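Local coordinates for alpha-rhamnosidase (PDB 6I60), which probably hydrolyses terminal non-reducing alpha-L-rhamnose residues from alpha-L-rhamnosides, at residues A165-N170 against W552-G557; R528-D533 against I566-Y571; R535-E540 against D546-Y551; D558-T563 against E627-F632. All blocks are in the same frame, centred on the assembly; numbering follows the deposited sequence.

How the contacts relate
Contact 2 lies deepest, its centre about 11 Å from the centre of the chain, and joins helices 524-535 and 564-576 through aliphatic groups and one tyrosine edge. Contact 3 continues from the end of helix 524-535 into the following loop, where one alanine methyl meets an isoleucine and a proline. Contacts 1 and 4 lie farther out, each centred about 23 Å from the centre of the chain. Contact 1, partly buried and aromatic, bridges the beta-rich N-terminal part to the loop before helix 559-562. Contact 4, fully buried, sets that helix on helix 626-648, combining proline with serine. Contacts 1 and 3 share an AE3 molecule, and D546 OD1 of contact 3 holds D558 N of contact 4.

Contact 1: A165-N170 against W552-G557; sequences APFGLN and WSIYPG. With AE3 (2-(2-ethoxyethoxy)ethanol), chain H.
F167 and W552 form an edge-to-face aromatic pair: the edge of the phenyl ring is turned toward the six-membered ring of the indole, with centroids 5.0 Å apart and planes at 63°. The touching atom is F167 CE2, which stands above one face of the indole, offset toward its rim, and comes to 3.6 Å from W552 CE3. The tryptophan CG lies anti to its carbonyl carbon (chi1 -67°), which directs the indole toward 165-170.

Aliphatic contacts add to this pair. P166 crosses the indole at about a right angle, its CB 3.6 Å from W552 CH2 and its CG equally near W552 CZ2. I554 adds CD1, 4.2 Å from F167 CE2. An alanine in place of W552 would probably remove the indole that P166 and the F167 edge rest on and open a gap between the loops.

The two loops come from different parts of the fold: 165-170 links strands 157-160 and 171-184, whereas 552-557 belongs to the six-hairpin glycosidase domain and runs toward helix 559-562. No hydrogen bond joins them.

Y555, farther along 552-557, meets the bound AE3: Y555 O lies 3.3 Å from AE3 C6.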
# COMPACT_ATOMS: atom_id res chain seq x y z
N ALA A 165 19.42 -20.59 0.98
CA ALA A 165 18.20 -20.00 0.44
C ALA A 165 17.00 -20.38 1.30
O ALA A 165 17.03 -21.40 2.00
CB ALA A 165 17.99 -20.46 -1.00
N PRO A 166 15.92 -19.56 1.28
CA PRO A 166 14.76 -19.82 2.14
C PRO A 166 14.28 -21.27 2.14
O PRO A 166 14.36 -21.95 3.17
CB PRO A 166 13.69 -18.88 1.57
CG PRO A 166 14.48 -17.73 1.04
CD PRO A 166 15.80 -18.28 0.57
N PHE A 167 13.77 -21.75 1.01
CA PHE A 167 13.34 -23.13 0.88
C PHE A 167 14.28 -23.93 -0.03
O PHE A 167 13.85 -24.85 -0.73
CB PHE A 167 11.90 -23.21 0.36
CG PHE A 167 10.91 -22.47 1.21
CD1 PHE A 167 10.90 -22.63 2.58
CD2 PHE A 167 9.99 -21.61 0.63
CE1 PHE A 167 9.98 -21.95 3.37
CE2 PHE A 167 9.07 -20.93 1.41
CZ PHE A 167 9.07 -21.10 2.78
N GLY A 168 15.56 -23.58 -0.03
CA GLY A 168 16.53 -24.27 -0.85
C GLY A 168 16.47 -23.94 -2.32
O GLY A 168 16.94 -24.73 -3.15
N LEU A 169 15.92 -22.79 -2.68
CA LEU A 169 15.75 -22.42 -4.07
C LEU A 169 17.08 -21.95 -4.67
O LEU A 169 18.06 -21.70 -3.96
CB LEU A 169 14.70 -21.32 -4.22
CG LEU A 169 13.21 -21.71 -4.21
CD1 LEU A 169 12.91 -22.76 -5.26
CD2 LEU A 169 12.77 -22.18 -2.84
N ASN A 170 17.10 -21.84 -5.99
CA ASN A 170 18.24 -21.30 -6.72
C ASN A 170 17.79 -20.05 -7.47
O ASN A 170 16.60 -19.74 -7.56
CB ASN A 170 18.83 -22.33 -7.69
CG ASN A 170 17.82 -22.82 -8.71
OD1 ASN A 170 16.61 -22.70 -8.51
ND2 ASN A 170 18.31 -23.37 -9.81
N TRP A 552 6.10 -18.08 -4.00
CA TRP A 552 6.25 -19.23 -3.12
C TRP A 552 4.87 -19.83 -2.90
O TRP A 552 3.98 -19.16 -2.35
CB TRP A 552 6.88 -18.82 -1.79
CG TRP A 552 8.30 -18.36 -1.87
CD1 TRP A 552 9.12 -18.41 -2.95
CD2 TRP A 552 9.06 -17.76 -0.82
NE1 TRP A 552 10.36 -17.89 -2.64
CE2 TRP A 552 10.34 -17.48 -1.33
CE3 TRP A 552 8.78 -17.43 0.51
CZ2 TRP A 552 11.34 -16.89 -0.57
CZ3 TRP A 552 9.78 -16.84 1.28
CH2 TRP A 552 11.04 -16.58 0.73
N SER A 553 4.68 -21.07 -3.32
CA SER A 553 3.38 -21.72 -3.19
C SER A 553 3.24 -22.28 -1.78
O SER A 553 3.86 -23.29 -1.43
CB SER A 553 3.22 -22.82 -4.23
OG SER A 553 2.62 -22.32 -5.42
N ILE A 554 2.42 -21.63 -0.96
CA ILE A 554 2.13 -22.09 0.40
C ILE A 554 0.61 -22.21 0.50
O ILE A 554 -0.10 -21.26 0.84
CB ILE A 554 2.70 -21.17 1.48
CG1 ILE A 554 4.22 -21.28 1.51
CG2 ILE A 554 2.15 -21.54 2.85
CD1 ILE A 554 4.94 -20.11 0.90
N TYR A 555 0.09 -23.40 0.18
CA TYR A 555 -1.32 -23.70 0.25
C TYR A 555 -1.55 -24.89 1.17
O TYR A 555 -0.79 -25.86 1.13
CB TYR A 555 -1.89 -24.04 -1.14
CG TYR A 555 -2.00 -22.87 -2.10
CD1 TYR A 555 -0.97 -22.58 -2.98
CD2 TYR A 555 -3.15 -22.09 -2.15
CE1 TYR A 555 -1.07 -21.52 -3.87
CE2 TYR A 555 -3.26 -21.04 -3.03
CZ TYR A 555 -2.22 -20.76 -3.90
OH TYR A 555 -2.32 -19.71 -4.78
N PRO A 556 -2.58 -24.85 2.03
CA PRO A 556 -3.47 -23.70 2.22
C PRO A 556 -2.88 -22.66 3.16
O PRO A 556 -1.77 -22.85 3.66
CB PRO A 556 -4.73 -24.32 2.82
CG PRO A 556 -4.22 -25.50 3.58
CD PRO A 556 -3.01 -26.01 2.84
N GLY A 557 -3.60 -21.58 3.39
CA GLY A 557 -3.11 -20.47 4.19
C GLY A 557 -3.56 -20.53 5.63
O GLY A 557 -4.58 -21.13 5.96
C2 AE3 H . -1.07 -24.67 -6.24
O2 AE3 H . -1.41 -25.64 -5.28
C3 AE3 H . -0.51 -26.73 -5.24
C4 AE3 H . -1.15 -27.86 -4.46
O3 AE3 H . -1.63 -27.36 -3.23
C5 AE3 H . -2.11 -28.38 -2.36
C6 AE3 H . -2.35 -27.78 -0.99
O4 AE3 H . -2.56 -28.83 -0.06

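Contact 2: R528-D533 against I566-Y571; sequences RKYLND and ITIAWY
The Y530 ring meets I568 at its edge: I568 CD1 lies near the ring plane, 4.2 Å from Y530 CD2, so within this pair of segments the tyrosine offers its rim and not a face. Its CG is anti to the backbone N (chi1 -171°), which leaves the ring's CD2 edge beside I568. The phenol oxygen lies beyond the apolar touch, and its hydrogen bonds to G505 O and I548 O are both weak.

The rest of the interface is aliphatic. L531 sends CD1 onto A569, 3.7 Å from both A569 CB and A569 CA, so the leucine methyl rests against the small residue and the adjoining backbone. With CG anti to the carbonyl carbon (chi1 -86°) and the chain extended beyond it, the leucine points CD1 at helix 564-576. I568 CG2 also approaches L531 CG, at 4.3 Å. The nearest CA atoms belong to L531 and A569, 7.2 Å apart.

The helical segments 528-533 and 566-571 run roughly antiparallel, 154° between their directions, with axes 10.3 Å apart. Both belong to the six-hairpin glycosidase domain, an all-helical catalytic fold in this family. L531 also touches V581 and A569 touches L582, so helix 580-584 packs beside the pair.

With no hydrogen bond or salt bridge across the interface, the two segments are held by van der Waals and hydrophobic contact, while charges of 528-533 are paired away from it: K529 NZ forms a salt bridge with D533 OD2, at 2.9 Å on its syn lone pair, and D533 OD1 pairs with R226.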
# COMPACT_ATOMS: atom_id res chain seq x y z
N ARG A 528 -7.01 -2.28 -4.35
CA ARG A 528 -7.84 -2.85 -5.41
C ARG A 528 -7.02 -3.74 -6.33
O ARG A 528 -7.49 -4.79 -6.78
CB ARG A 528 -8.51 -1.73 -6.20
CG ARG A 528 -9.81 -1.23 -5.59
CD ARG A 528 -10.32 0.01 -6.31
NE ARG A 528 -11.54 -0.26 -7.07
CZ ARG A 528 -11.65 -0.10 -8.38
NH1 ARG A 528 -10.62 0.33 -9.09
NH2 ARG A 528 -12.80 -0.36 -8.99
N LYS A 529 -5.78 -3.33 -6.63
CA LYS A 529 -4.89 -4.17 -7.42
C LYS A 529 -4.48 -5.41 -6.63
O LYS A 529 -4.39 -6.51 -7.20
CB LYS A 529 -3.66 -3.37 -7.85
CG LYS A 529 -2.64 -4.18 -8.63
CD LYS A 529 -1.36 -4.36 -7.83
CE LYS A 529 -0.28 -5.03 -8.65
NZ LYS A 529 0.48 -6.03 -7.85
N TYR A 530 -4.21 -5.26 -5.33
CA TYR A 530 -3.79 -6.40 -4.53
C TYR A 530 -4.96 -7.36 -4.29
O TYR A 530 -4.76 -8.58 -4.23
CB TYR A 530 -3.20 -5.93 -3.20
CG TYR A 530 -2.55 -7.04 -2.41
CD1 TYR A 530 -1.55 -7.82 -2.96
CD2 TYR A 530 -2.95 -7.31 -1.10
CE1 TYR A 530 -0.95 -8.84 -2.24
CE2 TYR A 530 -2.36 -8.33 -0.37
CZ TYR A 530 -1.36 -9.09 -0.94
OH TYR A 530 -0.76 -10.10 -0.22
N LEU A 531 -6.17 -6.82 -4.13
CA LEU A 531 -7.34 -7.68 -4.00
C LEU A 531 -7.54 -8.53 -5.24
O LEU A 531 -8.01 -9.67 -5.13
CB LEU A 531 -8.58 -6.83 -3.72
CG LEU A 531 -8.85 -6.49 -2.25
CD1 LEU A 531 -10.13 -5.68 -2.11
CD2 LEU A 531 -8.91 -7.76 -1.42
N ASN A 532 -7.19 -8.01 -6.41
CA ASN A 532 -7.22 -8.82 -7.61
C ASN A 532 -6.16 -9.92 -7.56
O ASN A 532 -6.39 -11.04 -8.02
CB ASN A 532 -7.02 -7.95 -8.85
CG ASN A 532 -8.26 -7.18 -9.23
OD1 ASN A 532 -9.38 -7.57 -8.90
ND2 ASN A 532 -8.08 -6.07 -9.94
N ASP A 533 -4.99 -9.60 -6.99
CA ASP A 533 -3.92 -10.60 -6.89
C ASP A 533 -4.36 -11.78 -6.03
O ASP A 533 -4.05 -12.93 -6.34
CB ASP A 533 -2.66 -9.96 -6.32
CG ASP A 533 -2.01 -8.98 -7.28
OD1 ASP A 533 -2.44 -8.92 -8.45
OD2 ASP A 533 -1.07 -8.28 -6.86
N ILE A 566 -10.95 -10.80 2.89
CA ILE A 566 -12.16 -10.12 3.31
C ILE A 566 -11.85 -8.89 4.15
O ILE A 566 -12.60 -7.91 4.12
CB ILE A 566 -13.08 -11.09 4.08
CG1 ILE A 566 -12.34 -11.68 5.27
CG2 ILE A 566 -13.57 -12.20 3.18
CD1 ILE A 566 -13.12 -11.59 6.54
N THR A 567 -10.74 -8.91 4.90
CA THR A 567 -10.43 -7.79 5.79
C THR A 567 -10.06 -6.55 4.99
O THR A 567 -10.62 -5.47 5.21
CB THR A 567 -9.29 -8.17 6.74
OG1 THR A 567 -9.77 -9.14 7.68
CG2 THR A 567 -8.79 -6.95 7.49
N ILE A 568 -9.12 -6.68 4.05
CA ILE A 568 -8.72 -5.53 3.24
C ILE A 568 -9.90 -5.02 2.42
O ILE A 568 -10.09 -3.81 2.27
CB ILE A 568 -7.52 -5.90 2.36
CG1 ILE A 568 -6.29 -6.19 3.23
CG2 ILE A 568 -7.21 -4.78 1.38
CD1 ILE A 568 -5.11 -6.75 2.46
N ALA A 569 -10.72 -5.94 1.90
CA ALA A 569 -11.90 -5.52 1.16
C ALA A 569 -12.89 -4.78 2.05
O ALA A 569 -13.47 -3.77 1.64
CB ALA A 569 -12.56 -6.73 0.50
N TRP A 570 -13.08 -5.26 3.28
CA TRP A 570 -13.95 -4.56 4.22
C TRP A 570 -13.37 -3.21 4.61
O TRP A 570 -14.12 -2.26 4.86
CB TRP A 570 -14.18 -5.41 5.47
CG TRP A 570 -14.98 -4.72 6.53
CD1 TRP A 570 -14.49 -4.10 7.64
CD2 TRP A 570 -16.40 -4.58 6.58
NE1 TRP A 570 -15.52 -3.57 8.38
CE2 TRP A 570 -16.71 -3.86 7.75
CE3 TRP A 570 -17.45 -4.99 5.75
CZ2 TRP A 570 -18.02 -3.54 8.11
CZ3 TRP A 570 -18.75 -4.68 6.11
CH2 TRP A 570 -19.02 -3.96 7.28
N TYR A 571 -12.04 -3.09 4.65
CA TYR A 571 -11.42 -1.80 4.93
C TYR A 571 -11.70 -0.80 3.82
O TYR A 571 -11.94 0.38 4.08
CB TYR A 571 -9.91 -1.98 5.11
CG TYR A 571 -9.50 -2.42 6.50
CD1 TYR A 571 -10.32 -2.17 7.60
CD2 TYR A 571 -8.29 -3.07 6.72
CE1 TYR A 571 -9.95 -2.57 8.87
CE2 TYR A 571 -7.92 -3.47 7.99
CZ TYR A 571 -8.75 -3.22 9.06
OH TYR A 571 -8.38 -3.62 10.32

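Contact 3: R535-E540 against D546-Y551; sequences RDAQKE and DVIPPY. With AE3 (2-(2-ethoxyethoxy)ethanol), chain H.
A537 CB is the meeting point of the two segments, 3.6 Å from I548 CD1 and 3.9 Å from P550 CD. The methyl thus touches the end of the isoleucine chain and the rim of the proline ring, and no hydrogen bond crosses between the segments. I548 reaches it through CG1, which lies anti to its own carbonyl carbon (chi1 -52°) and carries CD1 toward the alanine.

In the next shell the backbone sets these groups. The peptide before P549 is cis, and P550 is the centre of an inverse gamma turn. I548 also packs on D533 and I534, at the end of helix 524-535. Beside A537, R535 holds D536 side-on, NE and NH2 both donating to OD2. The bond from R535 NH2 to D536 OD2 is the shorter, 2.9 Å with an N-H...O angle of 158°; OD2 lies in the guanidinium plane, but both nitrogens approach from one face of the carboxylate. D536 OD1 has a further salt bridge to R226.

Farther out, K539 bends at chi3 (106°) and brings NZ to AE3 O3 at 3.1 Å; a second, weak hydrogen bond goes to AE3 O2 at 3.3 Å. A leucine in place of K539 would probably leave both ether oxygens without this donor and the glycol more loosely held.

A537 O accepts from Y555 OH, tying this part to 552-557. The whole is a loop connection of the six-hairpin glycosidase domain: the chain leaves helix 524-535, returns to meet A537 with I548 and P550, beside the cis peptide before P549, and proceeds to helix 559-562.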
# COMPACT_ATOMS: atom_id res chain seq x y z
N ARG A 535 -7.48 -12.66 -5.70
CA ARG A 535 -8.47 -13.34 -6.53
C ARG A 535 -7.81 -14.21 -7.58
O ARG A 535 -8.31 -15.29 -7.91
CB ARG A 535 -9.39 -12.31 -7.18
CG ARG A 535 -10.55 -12.90 -7.97
CD ARG A 535 -10.91 -12.01 -9.15
NE ARG A 535 -9.75 -11.73 -10.00
CZ ARG A 535 -9.53 -10.57 -10.61
NH1 ARG A 535 -10.39 -9.57 -10.45
NH2 ARG A 535 -8.45 -10.41 -11.37
N ASP A 536 -6.67 -13.77 -8.11
CA ASP A 536 -5.94 -14.52 -9.12
C ASP A 536 -5.18 -15.71 -8.54
O ASP A 536 -4.65 -16.52 -9.31
CB ASP A 536 -4.96 -13.61 -9.87
CG ASP A 536 -5.62 -12.83 -10.99
OD1 ASP A 536 -4.90 -12.20 -11.79
OD2 ASP A 536 -6.87 -12.85 -11.08
N ALA A 537 -5.10 -15.83 -7.22
CA ALA A 537 -4.42 -16.95 -6.58
C ALA A 537 -5.36 -17.83 -5.77
O ALA A 537 -4.90 -18.78 -5.13
CB ALA A 537 -3.28 -16.44 -5.69
N GLN A 538 -6.66 -17.53 -5.77
CA GLN A 538 -7.62 -18.35 -5.04
C GLN A 538 -7.81 -19.68 -5.76
O GLN A 538 -8.15 -19.71 -6.95
CB GLN A 538 -8.95 -17.62 -4.90
CG GLN A 538 -9.90 -18.24 -3.90
CD GLN A 538 -11.10 -17.37 -3.62
OE1 GLN A 538 -11.49 -16.54 -4.45
NE2 GLN A 538 -11.69 -17.54 -2.45
N LYS A 539 -7.60 -20.78 -5.05
CA LYS A 539 -7.77 -22.11 -5.62
C LYS A 539 -9.26 -22.41 -5.81
O LYS A 539 -10.14 -21.68 -5.35
CB LYS A 539 -7.10 -23.16 -4.75
CG LYS A 539 -5.60 -23.26 -4.93
CD LYS A 539 -5.03 -24.52 -4.28
CE LYS A 539 -4.65 -25.56 -5.32
NZ LYS A 539 -4.37 -26.89 -4.70
N GLU A 540 -9.53 -23.53 -6.49
CA GLU A 540 -10.91 -23.91 -6.78
C GLU A 540 -11.69 -24.23 -5.51
O GLU A 540 -12.89 -23.94 -5.43
CB GLU A 540 -10.94 -25.10 -7.73
CG GLU A 540 -11.13 -24.72 -9.19
CD GLU A 540 -9.82 -24.47 -9.91
OE1 GLU A 540 -9.83 -24.35 -11.16
OE2 GLU A 540 -8.77 -24.40 -9.23
N ASP A 546 -0.28 -18.17 1.51
CA ASP A 546 0.20 -17.29 2.57
C ASP A 546 0.94 -16.09 2.00
O ASP A 546 1.01 -15.04 2.65
CB ASP A 546 1.09 -18.06 3.54
CG ASP A 546 0.30 -18.78 4.61
OD1 ASP A 546 -0.82 -18.33 4.92
OD2 ASP A 546 0.79 -19.80 5.14
N VAL A 547 1.50 -16.21 0.79
CA VAL A 547 2.10 -15.09 0.08
C VAL A 547 1.35 -14.89 -1.23
O VAL A 547 1.01 -15.86 -1.92
CB VAL A 547 3.62 -15.27 -0.14
CG1 VAL A 547 4.28 -15.82 1.11
CG2 VAL A 547 3.91 -16.18 -1.33
N ILE A 548 1.07 -13.64 -1.55
CA ILE A 548 0.36 -13.27 -2.78
C ILE A 548 1.10 -12.10 -3.42
O ILE A 548 1.30 -11.07 -2.75
CB ILE A 548 -1.11 -12.92 -2.52
CG1 ILE A 548 -1.81 -14.03 -1.72
CG2 ILE A 548 -1.84 -12.67 -3.83
CD1 ILE A 548 -2.11 -15.27 -2.52
N PRO A 549 1.53 -12.19 -4.69
CA PRO A 549 1.40 -13.32 -5.62
C PRO A 549 2.17 -14.56 -5.17
O PRO A 549 3.19 -14.43 -4.48
CB PRO A 549 1.98 -12.77 -6.92
CG PRO A 549 1.92 -11.29 -6.78
CD PRO A 549 2.16 -11.03 -5.33
N PRO A 550 1.69 -15.75 -5.55
CA PRO A 550 2.26 -17.00 -5.03
C PRO A 550 3.54 -17.42 -5.75
O PRO A 550 3.63 -18.50 -6.34
CB PRO A 550 1.12 -17.99 -5.24
CG PRO A 550 0.43 -17.49 -6.46
CD PRO A 550 0.55 -15.99 -6.44
N TYR A 551 4.55 -16.55 -5.71
CA TYR A 551 5.88 -16.95 -6.15
C TYR A 551 6.40 -18.11 -5.30
O TYR A 551 7.06 -19.02 -5.81
CB TYR A 551 6.85 -15.77 -6.10
CG TYR A 551 6.35 -14.55 -6.85
CD1 TYR A 551 6.23 -14.56 -8.23
CD2 TYR A 551 6.00 -13.39 -6.17
CE1 TYR A 551 5.77 -13.45 -8.92
CE2 TYR A 551 5.54 -12.27 -6.84
CZ TYR A 551 5.43 -12.31 -8.22
OH TYR A 551 4.98 -11.20 -8.89
C2 AE3 H . -1.07 -24.67 -6.24
O2 AE3 H . -1.41 -25.64 -5.28
C3 AE3 H . -0.51 -26.73 -5.24
C4 AE3 H . -1.15 -27.86 -4.46
O3 AE3 H . -1.63 -27.36 -3.23
C5 AE3 H . -2.11 -28.38 -2.36
C6 AE3 H . -2.35 -27.78 -0.99
O4 AE3 H . -2.56 -28.83 -0.06

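Contact 4: D558-T563 against E627-F632; sequences DPAWST and ELTSTF
P559 packs on S630 where the capped first turn of short helix 559-562 meets helix 626-648, two helical elements of the six-hairpin glycosidase domain. D558 is the N-cap: its CG is anti to the backbone N (chi1 -169°), and OD1 accepts from A560 N at 2.8 Å through its anti lone pair, with an N-H...O angle of 145°. The other carboxylate oxygen, OD2, takes K609 N and Y610 N, so the loop at 609-610 helps to fix the rotation of the cap.

The proline ring offers P559 CG to S630 OG at 3.4 Å; CD lies almost as near. Ring carbons against the oxygen make this a van der Waals contact; the hydroxyl's hydrogen bond is to F607 O. The S630 torsion (chi1 -90°) turns OG away from the carbonyl carbon, to where it lies beside the proline and reaches F607. The close backbone approach, 5.5 Å between the CA atoms of P559 and S630, agrees with a small residue at this point.

A560 and T629 meet more loosely, CB to CG2, and both touch V762 of helix 761-773. T629 OG1 bonds to S625 O. Within helix 626-648, T631 OG1 donates one turn back to E627 O at 2.7 Å, beside the backbone bond from T631 N.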
# COMPACT_ATOMS: atom_id res chain seq x y z
N ASP A 558 -2.77 -19.90 6.50
CA ASP A 558 -3.17 -19.74 7.89
C ASP A 558 -4.39 -18.84 7.97
O ASP A 558 -4.48 -17.85 7.24
CB ASP A 558 -2.02 -19.15 8.70
CG ASP A 558 -2.26 -19.21 10.20
OD1 ASP A 558 -3.10 -18.43 10.71
OD2 ASP A 558 -1.60 -20.03 10.88
N PRO A 559 -5.37 -19.17 8.82
CA PRO A 559 -6.56 -18.30 8.92
C PRO A 559 -6.22 -16.87 9.31
O PRO A 559 -6.87 -15.94 8.81
CB PRO A 559 -7.40 -19.00 9.99
CG PRO A 559 -6.98 -20.43 9.92
CD PRO A 559 -5.51 -20.40 9.60
N ALA A 560 -5.22 -16.66 10.16
CA ALA A 560 -4.79 -15.31 10.49
C ALA A 560 -4.12 -14.62 9.31
O ALA A 560 -4.01 -13.39 9.32
CB ALA A 560 -3.83 -15.33 11.68
N TRP A 561 -3.68 -15.38 8.31
CA TRP A 561 -3.06 -14.83 7.12
C TRP A 561 -4.07 -14.66 5.99
O TRP A 561 -4.20 -13.57 5.42
CB TRP A 561 -1.91 -15.74 6.67
CG TRP A 561 -0.56 -15.32 7.18
CD1 TRP A 561 0.55 -15.04 6.43
CD2 TRP A 561 -0.17 -15.14 8.55
NE1 TRP A 561 1.60 -14.70 7.24
CE2 TRP A 561 1.19 -14.75 8.55
CE3 TRP A 561 -0.83 -15.28 9.77
CZ2 TRP A 561 1.89 -14.49 9.72
CZ3 TRP A 561 -0.13 -15.02 10.93
CH2 TRP A 561 1.21 -14.63 10.90
N SER A 562 -4.81 -15.72 5.66
CA SER A 562 -5.76 -15.69 4.55
C SER A 562 -6.93 -14.76 4.80
O SER A 562 -7.69 -14.48 3.86
CB SER A 562 -6.27 -17.10 4.27
OG SER A 562 -5.23 -17.95 3.82
N THR A 563 -7.11 -14.27 6.03
CA THR A 563 -8.18 -13.31 6.31
C THR A 563 -7.98 -11.98 5.61
O THR A 563 -8.89 -11.14 5.64
CB THR A 563 -8.29 -13.08 7.82
OG1 THR A 563 -9.49 -12.35 8.10
CG2 THR A 563 -7.09 -12.29 8.32
N GLU A 627 -4.67 -22.47 17.87
CA GLU A 627 -6.03 -22.91 17.59
C GLU A 627 -7.06 -21.88 18.05
O GLU A 627 -8.16 -21.83 17.49
CB GLU A 627 -6.29 -24.27 18.24
CG GLU A 627 -6.50 -24.23 19.75
CD GLU A 627 -5.22 -23.92 20.51
OE1 GLU A 627 -4.14 -24.40 20.09
OE2 GLU A 627 -5.29 -23.19 21.52
N LEU A 628 -6.73 -21.07 19.05
CA LEU A 628 -7.61 -19.99 19.47
C LEU A 628 -7.56 -18.83 18.48
O LEU A 628 -8.59 -18.28 18.09
CB LEU A 628 -7.23 -19.51 20.87
CG LEU A 628 -8.21 -18.61 21.63
CD1 LEU A 628 -8.32 -19.04 23.08
CD2 LEU A 628 -7.79 -17.15 21.54
N THR A 629 -6.35 -18.46 18.06
CA THR A 629 -6.19 -17.44 17.03
C THR A 629 -6.86 -17.86 15.73
O THR A 629 -7.46 -17.03 15.04
CB THR A 629 -4.71 -17.16 16.78
OG1 THR A 629 -4.01 -17.11 18.04
CG2 THR A 629 -4.52 -15.83 16.07
N SER A 630 -6.81 -19.16 15.39
CA SER A 630 -7.41 -19.62 14.14
C SER A 630 -8.93 -19.56 14.20
O SER A 630 -9.59 -19.11 13.25
CB SER A 630 -6.94 -21.03 13.82
OG SER A 630 -5.76 -21.01 13.05
N THR A 631 -9.50 -20.02 15.31
CA THR A 631 -10.95 -19.92 15.49
C THR A 631 -11.39 -18.47 15.65
O THR A 631 -12.51 -18.12 15.27
CB THR A 631 -11.38 -20.76 16.69
OG1 THR A 631 -10.72 -22.03 16.65
CG2 THR A 631 -12.88 -20.98 16.68
N PHE A 632 -10.52 -17.63 16.21
CA PHE A 632 -10.81 -16.20 16.29
C PHE A 632 -11.05 -15.61 14.90
O PHE A 632 -11.97 -14.81 14.71
CB PHE A 632 -9.65 -15.48 17.00
CG PHE A 632 -9.68 -13.98 16.85
CD1 PHE A 632 -8.96 -13.35 15.85
CD2 PHE A 632 -10.40 -13.20 17.74
CE1 PHE A 632 -8.98 -11.97 15.72
CE2 PHE A 632 -10.42 -11.82 17.62
CZ PHE A 632 -9.70 -11.21 16.61